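PDB 5M41: nigritoxine from Vibrio nigripulchritudo, which acts as a bacterial toxin against crustaceans and insects and adopts a new fold. Local coordinates for residues I362-V367 / R403-I409. Coordinates in Å, arbitrary orientation, origin at the centre of the assembly. Numbering follows the deposited sequence.
Sequences IAETGV and RPGKSKI
Start with the hairpin: residues 362-367 leave one antiparallel strand, turn at Glu364 and Thr365 (phi/psi -65/-22 and -106/-1, a type I turn) and return in the next. Ala363 N donates a hydrogen bond to Gly366 O at 2.8 Å; the reverse hydrogen bond, Gly366 N to Ala363 O, is weak at 3.5 Å. Gly366 is extended at 158/-159, where a CB would jam against the preceding carbonyl.

Now set the start of helix 406-415 on the turn, with Gly405 CA 4.1 Å from Glu364 CA. Gly405, the N-cap residue at 95/151, hydrogen-bonds through its N to Glu364 O at 2.9 Å. Glu364, folded m,m, curls its carboxylate back so that OE1 accepts a hydrogen bond from Lys406 N at 2.7 Å, binding the helix's first turn. Arg403, all-trans through chi3 with chi4 near 102°, brings its guanidinium face over Glu364 CB; NH2 lies 3.4 Å from Glu364 CG, with no salt bridge. Lys406, m then fully trans, runs over the backbone, its CG 3.7 Å from Ala363 C.

One helical turn on, Ile409 (m,t) points toward the hairpin and covers one face of its turn: CD1 reaches Ala363 O and Gly366 N, both at 3.4 Å, while CG2 packs on Val367 CG1 (3.7 Å) and on CG2 of Ile362 (3.9 Å), itself m,t. Val395 of helix 386-396 and Ile413 extend this apolar patch. Thr365 (p) points its CB away from the helix, and its OG1 hydrogen-bonds Gln442 OE1. The whole is a two-residue beta-hairpin whose turn holds a helix N-terminus, joining the antiparallel sheet of the central region to the helices that follow it.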
loop_
_atom_site.group_PDB
_atom_site.type_symbol
_atom_site.label_atom_id
_atom_site.label_comp_id
_atom_site.label_asym_id
_atom_site.label_seq_id
_atom_site.Cartn_x
_atom_site.Cartn_y
_atom_site.Cartn_z
ATOM N N ILE A 362 0.220 -4.908 -0.535
ATOM C CA ILE A 362 1.185 -4.229 0.311
ATOM C C ILE A 362 2.200 -3.564 -0.622
ATOM O O ILE A 362 2.794 -4.220 -1.465
ATOM C CB ILE A 362 1.846 -5.212 1.317
ATOM C CG1 ILE A 362 0.809 -5.688 2.357
ATOM C CG2 ILE A 362 3.023 -4.544 2.038
ATOM C CD1 ILE A 362 1.254 -6.891 3.180
ATOM N N ALA A 363 2.328 -2.239 -0.509
ATOM C CA ALA A 363 3.280 -1.490 -1.285
ATOM C C ALA A 363 4.426 -1.114 -0.355
ATOM O O ALA A 363 4.313 -1.320 0.850
ATOM C CB ALA A 363 2.624 -0.228 -1.850
ATOM N N GLU A 364 5.516 -0.560 -0.901
ATOM C CA GLU A 364 6.602 -0.050 -0.060
ATOM C C GLU A 364 6.100 1.137 0.783
ATOM O O GLU A 364 6.671 1.451 1.836
ATOM C CB GLU A 364 7.830 0.379 -0.897
ATOM C CG GLU A 364 8.463 -0.699 -1.790
ATOM C CD GLU A 364 9.279 -1.766 -1.034
ATOM O OE1 GLU A 364 9.270 -1.809 0.226
ATOM O OE2 GLU A 364 9.955 -2.592 -1.713
ATOM N N THR A 365 5.028 1.775 0.316
ATOM C CA THR A 365 4.522 3.005 0.911
ATOM C C THR A 365 3.238 2.830 1.716
ATOM O O THR A 365 2.733 3.797 2.284
ATOM C CB THR A 365 4.250 4.054 -0.172
ATOM O OG1 THR A 365 3.419 3.464 -1.170
ATOM C CG2 THR A 365 5.570 4.558 -0.824
ATOM N N GLY A 366 2.690 1.619 1.780
ATOM C CA GLY A 366 1.380 1.461 2.413
ATOM C C GLY A 366 0.605 0.221 2.012
ATOM O O GLY A 366 1.192 -0.760 1.532
ATOM N N VAL A 367 -0.712 0.256 2.216
ATOM C CA VAL A 367 -1.562 -0.864 1.846
ATOM C C VAL A 367 -2.763 -0.406 1.034
ATOM O O VAL A 367 -3.226 0.724 1.173
ATOM C CB VAL A 367 -2.059 -1.698 3.062
ATOM C CG1 VAL A 367 -0.877 -2.090 3.943
ATOM C CG2 VAL A 367 -3.077 -0.911 3.875
ATOM N N ARG A 403 7.850 5.926 3.603
ATOM C CA ARG A 403 8.228 4.703 2.911
ATOM C C ARG A 403 8.773 3.685 3.899
ATOM O O ARG A 403 9.963 3.420 3.939
ATOM C CB ARG A 403 9.251 5.023 1.833
ATOM C CG ARG A 403 9.528 3.869 0.903
ATOM C CD ARG A 403 10.372 4.348 -0.257
ATOM N NE ARG A 403 10.501 3.249 -1.192
ATOM C CZ ARG A 403 9.810 3.154 -2.325
ATOM N NH1 ARG A 403 8.964 4.125 -2.664
ATOM N NH2 ARG A 403 9.981 2.094 -3.114
ATOM N N PRO A 404 7.896 3.125 4.726
ATOM C CA PRO A 404 8.386 2.189 5.719
ATOM C C PRO A 404 8.963 0.910 5.096
ATOM O O PRO A 404 9.776 0.232 5.734
ATOM C CB PRO A 404 7.129 1.849 6.526
ATOM C CG PRO A 404 6.178 2.938 6.239
ATOM C CD PRO A 404 6.446 3.333 4.831
ATOM N N GLY A 405 8.544 0.584 3.870
ATOM C CA GLY A 405 9.026 -0.619 3.200
ATOM C C GLY A 405 8.078 -1.791 3.411
ATOM O O GLY A 405 7.412 -1.879 4.446
ATOM N N LYS A 406 8.058 -2.705 2.439
ATOM C CA LYS A 406 7.120 -3.848 2.404
ATOM C C LYS A 406 7.255 -4.777 3.609
ATOM O O LYS A 406 6.266 -5.197 4.198
ATOM C CB LYS A 406 7.315 -4.640 1.108
ATOM C CG LYS A 406 6.648 -4.008 -0.099
ATOM C CD LYS A 406 6.698 -4.936 -1.315
ATOM C CE LYS A 406 6.301 -4.175 -2.568
ATOM N NZ LYS A 406 6.281 -5.044 -3.773
ATOM N N SER A 407 8.492 -5.032 3.997
ATOM C CA SER A 407 8.787 -5.913 5.103
ATOM C C SER A 407 8.274 -5.373 6.450
ATOM O O SER A 407 7.576 -6.082 7.167
ATOM C CB SER A 407 10.289 -6.202 5.126
ATOM O OG SER A 407 10.684 -6.645 6.404
ATOM N N LYS A 408 8.595 -4.120 6.782
ATOM C CA LYS A 408 8.041 -3.475 7.988
ATOM C C LYS A 408 6.512 -3.437 7.993
ATOM O O LYS A 408 5.882 -3.711 9.012
ATOM C CB LYS A 408 8.571 -2.048 8.153
ATOM C CG LYS A 408 9.855 -1.926 8.971
ATOM C CD LYS A 408 10.284 -0.464 9.031
ATOM C CE LYS A 408 11.481 -0.239 9.938
ATOM N NZ LYS A 408 12.730 -0.779 9.350
ATOM N N ILE A 409 5.905 -3.101 6.857
ATOM C CA ILE A 409 4.446 -3.081 6.805
ATOM C C ILE A 409 3.891 -4.489 7.030
ATOM O O ILE A 409 3.007 -4.685 7.876
ATOM C CB ILE A 409 3.911 -2.462 5.494
ATOM C CG1 ILE A 409 4.267 -0.964 5.450
ATOM C CG2 ILE A 409 2.423 -2.670 5.404
ATOM C CD1 ILE A 409 4.249 -0.345 4.066
#